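Local coordinates for protein L-ribulose 3-epimerase (Methylomonas sp. DH-1, PDB 7CJ7) that catalyses the manganese-dependent epimerisation of ketoses at C3, with highest activity on L-ribulose, and forms a homodimer of TIM-barrel subunits, at residues Leu7-His12 and Gly241-Glu246; Val210-Ser215 and Ser229-Leu234. All blocks are in the same frame, centred on the assembly; numbering follows the deposited sequence.

Contact 1. Residues Leu7-His12 and Gly241-Glu246; sequences LEYGGH and GPITFE. With MN (manganese (II) ion), chain D; SOL (L-sorbose), chain C.
Strand residues Tyr9, Gly10 and Gly11 pair in parallel with Ile243, Thr244 and Phe245, the short axes diverging by 33°. The ladder alternates: Ile243 N donates to Glu8 O, Gly10 N to Ile243 O, Phe245 N to Gly10 O (2.8 Å) and His12 N to Phe245 O. As the first and last strands of the eight-stranded parallel barrel, 8-12 and 242-245 form here the seam that closes the TIM barrel. On the helix-facing side, Ile243 CD1 touches Leu7 CD1 at 3.7 Å and Tyr9 CE1 at 4.1 Å, and the Tyr9 ring continues onto helix 271-285. On the inner side Thr244 CG2 lies 3.4 Å from His12 N, while Thr244 OG1 is hydrogen-bonded to Tyr39 OH, Glu41 OE1 and Tyr209 OH. At the C-terminal end His12 CG stands anti to the backbone N (chi1 -169°), and the side chain runs beside that of Glu246. Glu246 OE1 lies over one imidazole face, offset toward the rim and 3.4 Å from His12 CD2, with ring and carboxylate planes 59° apart. Glu246, probably a proton donor/acceptor, binds manganese through OE2 at 2.1 Å and brings OE1 within 2.8 Å of L-sorbose O3. His12 NE2 meets sorbose O6 in the ring plane, a 2.8 Å hydrogen bond, and ND1 is held by Leu14 N; an alanine here would probably leave O6 without this partner and open a gap beside Glu246.

Contact 2. Residues Val210-Ser215 and Ser229-Leu234; sequences VHIGES and SFFAAL. With MN (manganese (II) ion), chain D.
Ile212 CD1 touches both phenyl rings of the helix, at Phe230 CE2 (3.6 Å) and Phe231 CZ (3.7 Å), and is the tightest point of the contact. Its CG1 is anti to the carbonyl carbon, beside the backbone N, and the second torsion (chi2 -56°) then turns CD1 to the rings. Against Phe231 the approach is tip to tip; against Phe230 it is oblique. Val210 adds a second point: its CG1, anti to the backbone N (chi1 166°), meets the Phe230 ring at its edge and in plane, 3.8 Å from CE2. Within the helix, Leu234 CG lies over one face of the Phe230 ring, 4.0 Å above its plane and offset toward the rim, and Phe230 CD2 in turn lies over a face of Phe231, likewise offset toward the rim.

The packing is looser toward Leu234, whose CD2 stands 4.3 Å from Val210 CG2, with Tyr239 touching both residues. Ala232, on the outer side of the helix, is exposed. Past Ile212 the chain parts from the helix, and Glu214 OE2 accepts a 2.8 Å hydrogen bond from Ser215 N through its anti lone pair; its carboxylate also holds Gly221 N and Val225 N. His211 points away from the helix, and its ND1 binds manganese at 2.2 Å. With axes 11.9 Å apart at 156°, strand and helix show the near-antiparallel packing of a beta-alpha-beta unit, running 207-212, 227-236, 242-245, in a TIM barrel whose C-terminal strand ends carry the metal site.

Contact 1 and contact 2 meet on strand 242-245, which pairs with strand 8-12 on one flank and strand 207-212 on the other. Across the second flank, Thr244 N lies 2.9 Å from Val210 O and Thr244 O lies 2.8 Å from Ile212 N, both probable hydrogen bonds, and Ile243 CG2 packs 3.4 Å from Ile212 CG1. The centres of contact 1 and contact 2 are about 11 Å apart. Helix 227-236 is followed in the chain, after a short connection, by strand 242-245, completing the crossover. Both contacts reach one manganese ion: Glu246 OE2 and His211 ND1 are 3.0 Å apart as fellow ligands, with Glu152, Asp185 and two L-sorbose oxygens completing its coordination.

Contact 1. Residues Leu7-His12 and Gly241-Glu246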
# COMPACT_ATOMS: atom_id res chain seq x y z
N LEU A 7 7.33 24.97 14.42
CA LEU A 7 6.86 23.69 14.98
C LEU A 7 5.44 23.90 15.49
O LEU A 7 5.24 24.69 16.41
CB LEU A 7 7.80 23.26 16.11
CG LEU A 7 7.46 21.91 16.73
CD1 LEU A 7 7.37 20.83 15.67
CD2 LEU A 7 8.47 21.54 17.80
N GLU A 8 4.46 23.23 14.89
CA GLU A 8 3.04 23.34 15.30
C GLU A 8 2.38 22.01 14.96
O GLU A 8 2.85 21.33 14.03
CB GLU A 8 2.35 24.52 14.64
CG GLU A 8 2.61 24.65 13.14
CD GLU A 8 1.87 25.82 12.50
OE1 GLU A 8 2.12 26.11 11.33
OE2 GLU A 8 1.04 26.43 13.18
N TYR A 9 1.34 21.66 15.72
CA TYR A 9 0.65 20.36 15.64
C TYR A 9 -0.76 20.56 15.10
O TYR A 9 -1.49 21.46 15.56
CB TYR A 9 0.66 19.67 17.00
CG TYR A 9 2.04 19.56 17.59
CD1 TYR A 9 2.83 18.44 17.36
CD2 TYR A 9 2.58 20.60 18.31
CE1 TYR A 9 4.10 18.35 17.90
CE2 TYR A 9 3.85 20.53 18.85
CZ TYR A 9 4.61 19.39 18.65
OH TYR A 9 5.87 19.33 19.18
N GLY A 10 -1.14 19.70 14.16
CA GLY A 10 -2.41 19.84 13.44
C GLY A 10 -3.11 18.51 13.30
O GLY A 10 -2.47 17.44 13.47
N GLY A 11 -4.42 18.58 13.04
CA GLY A 11 -5.27 17.43 12.73
C GLY A 11 -5.83 17.56 11.33
O GLY A 11 -6.24 18.66 10.95
N HIS A 12 -5.80 16.47 10.57
CA HIS A 12 -6.43 16.40 9.23
C HIS A 12 -7.95 16.44 9.41
O HIS A 12 -8.45 15.81 10.35
CB HIS A 12 -5.94 15.14 8.51
CG HIS A 12 -6.32 15.11 7.07
ND1 HIS A 12 -7.50 14.56 6.64
CD2 HIS A 12 -5.67 15.55 5.97
CE1 HIS A 12 -7.57 14.66 5.33
NE2 HIS A 12 -6.46 15.25 4.89
N GLY A 241 8.57 22.47 11.85
CA GLY A 241 7.52 22.71 10.86
C GLY A 241 6.24 22.01 11.27
O GLY A 241 6.17 21.40 12.33
N PRO A 242 5.20 22.10 10.43
CA PRO A 242 3.92 21.45 10.73
C PRO A 242 4.08 19.93 10.89
O PRO A 242 4.80 19.29 10.14
CB PRO A 242 3.04 21.81 9.53
CG PRO A 242 3.67 23.06 8.99
CD PRO A 242 5.15 22.89 9.20
N ILE A 243 3.39 19.39 11.89
CA ILE A 243 3.20 17.93 12.09
C ILE A 243 1.70 17.69 12.21
O ILE A 243 1.12 18.17 13.20
CB ILE A 243 3.96 17.46 13.35
CG1 ILE A 243 5.45 17.79 13.26
CG2 ILE A 243 3.70 15.97 13.58
CD1 ILE A 243 6.24 17.45 14.51
N THR A 244 1.10 17.03 11.22
CA THR A 244 -0.36 16.74 11.18
C THR A 244 -0.61 15.27 11.49
O THR A 244 -0.00 14.41 10.83
CB THR A 244 -0.98 17.01 9.80
OG1 THR A 244 -0.68 18.33 9.35
CG2 THR A 244 -2.48 16.84 9.81
N PHE A 245 -1.49 15.01 12.45
CA PHE A 245 -2.06 13.66 12.66
C PHE A 245 -3.07 13.40 11.55
O PHE A 245 -3.99 14.21 11.33
CB PHE A 245 -2.70 13.53 14.04
CG PHE A 245 -3.51 12.27 14.20
CD1 PHE A 245 -2.95 11.03 13.96
CD2 PHE A 245 -4.84 12.34 14.56
CE1 PHE A 245 -3.71 9.87 14.08
CE2 PHE A 245 -5.60 11.18 14.68
CZ PHE A 245 -5.03 9.95 14.46
N GLU A 246 -2.89 12.27 10.87
CA GLU A 246 -3.74 11.84 9.75
C GLU A 246 -4.25 10.43 10.03
O GLU A 246 -3.45 9.55 10.40
CB GLU A 246 -2.96 11.92 8.44
CG GLU A 246 -3.80 11.60 7.23
CD GLU A 246 -3.15 12.05 5.94
OE1 GLU A 246 -3.75 12.87 5.21
OE2 GLU A 246 -2.04 11.58 5.67
MN MN D . -0.52 12.15 4.30
C1 SOL C . -2.86 10.34 1.11
O1 SOL C . -2.58 8.98 1.33
C2 SOL C . -2.27 11.21 2.18
O2 SOL C . -1.35 10.81 2.86
C3 SOL C . -2.89 12.58 2.42
O3 SOL C . -2.00 13.42 3.11
C4 SOL C . -3.34 13.23 1.12
O4 SOL C . -2.20 13.42 0.27
C5 SOL C . -4.03 14.58 1.31
O5 SOL C . -4.24 15.19 0.04
C6 SOL C . -5.35 14.49 2.03
O6 SOL C . -5.92 15.79 2.22

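Contact 2. Residues Val210-Ser215 and Ser229-Leu234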
# COMPACT_ATOMS: atom_id res chain seq x y z
N VAL A 210 5.20 17.33 7.69
CA VAL A 210 5.18 15.95 8.23
C VAL A 210 3.74 15.53 8.51
O VAL A 210 2.99 16.30 9.15
CB VAL A 210 6.05 15.83 9.49
CG1 VAL A 210 5.76 14.52 10.22
CG2 VAL A 210 7.52 15.97 9.17
N HIS A 211 3.37 14.34 8.02
CA HIS A 211 2.17 13.60 8.45
C HIS A 211 2.58 12.43 9.34
O HIS A 211 3.49 11.65 8.97
CB HIS A 211 1.36 13.10 7.26
CG HIS A 211 0.54 14.18 6.63
ND1 HIS A 211 -0.25 13.94 5.53
CD2 HIS A 211 0.39 15.48 6.95
CE1 HIS A 211 -0.90 15.04 5.21
NE2 HIS A 211 -0.51 16.01 6.05
N ILE A 212 1.85 12.31 10.45
CA ILE A 212 1.96 11.18 11.41
C ILE A 212 0.73 10.30 11.17
O ILE A 212 -0.39 10.75 11.49
CB ILE A 212 2.05 11.68 12.86
CG1 ILE A 212 3.22 12.65 13.06
CG2 ILE A 212 2.10 10.51 13.83
CD1 ILE A 212 4.56 12.08 12.65
N GLY A 213 0.96 9.14 10.58
CA GLY A 213 -0.06 8.10 10.36
C GLY A 213 0.45 6.74 10.79
O GLY A 213 1.62 6.40 10.49
N GLU A 214 -0.39 5.96 11.47
CA GLU A 214 -0.04 4.57 11.84
C GLU A 214 -0.04 3.73 10.56
O GLU A 214 -0.55 4.18 9.51
CB GLU A 214 -1.01 4.06 12.91
CG GLU A 214 -0.62 2.74 13.54
CD GLU A 214 0.83 2.59 14.00
OE1 GLU A 214 1.09 2.76 15.22
OE2 GLU A 214 1.69 2.26 13.15
N SER A 215 0.54 2.53 10.62
CA SER A 215 0.70 1.63 9.45
C SER A 215 -0.65 1.34 8.80
O SER A 215 -0.68 1.19 7.56
CB SER A 215 1.40 0.36 9.87
OG SER A 215 0.77 -0.25 10.99
N SER A 229 12.24 5.60 15.78
CA SER A 229 13.25 5.88 14.74
C SER A 229 12.91 7.19 14.03
O SER A 229 13.80 8.03 13.83
CB SER A 229 13.35 4.73 13.77
OG SER A 229 14.34 5.00 12.80
N PHE A 230 11.64 7.38 13.69
CA PHE A 230 11.20 8.57 12.93
C PHE A 230 11.41 9.84 13.77
O PHE A 230 11.99 10.80 13.25
CB PHE A 230 9.74 8.44 12.52
CG PHE A 230 9.28 9.62 11.70
CD1 PHE A 230 9.83 9.84 10.44
CD2 PHE A 230 8.38 10.53 12.20
CE1 PHE A 230 9.42 10.92 9.68
CE2 PHE A 230 7.97 11.62 11.44
CZ PHE A 230 8.51 11.82 10.19
N PHE A 231 10.94 9.87 15.02
CA PHE A 231 11.04 11.09 15.86
C PHE A 231 12.51 11.36 16.21
O PHE A 231 12.91 12.54 16.32
CB PHE A 231 10.12 11.01 17.07
CG PHE A 231 8.66 11.19 16.71
CD1 PHE A 231 8.22 12.37 16.13
CD2 PHE A 231 7.74 10.19 16.96
CE1 PHE A 231 6.88 12.54 15.80
CE2 PHE A 231 6.40 10.37 16.64
CZ PHE A 231 5.98 11.54 16.07
N ALA A 232 13.33 10.32 16.36
CA ALA A 232 14.78 10.48 16.58
C ALA A 232 15.40 11.22 15.39
O ALA A 232 16.21 12.15 15.61
CB ALA A 232 15.42 9.13 16.81
N ALA A 233 15.03 10.85 14.17
CA ALA A 233 15.58 11.47 12.94
C ALA A 233 15.13 12.94 12.87
O ALA A 233 15.96 13.79 12.51
CB ALA A 233 15.14 10.70 11.73
N LEU A 234 13.87 13.23 13.17
CA LEU A 234 13.37 14.63 13.20
C LEU A 234 14.22 15.45 14.18
O LEU A 234 14.54 16.59 13.88
CB LEU A 234 11.89 14.67 13.61
CG LEU A 234 10.87 14.24 12.56
CD1 LEU A 234 9.47 14.59 13.04
CD2 LEU A 234 11.13 14.87 11.20
MN MN D . -0.52 12.15 4.30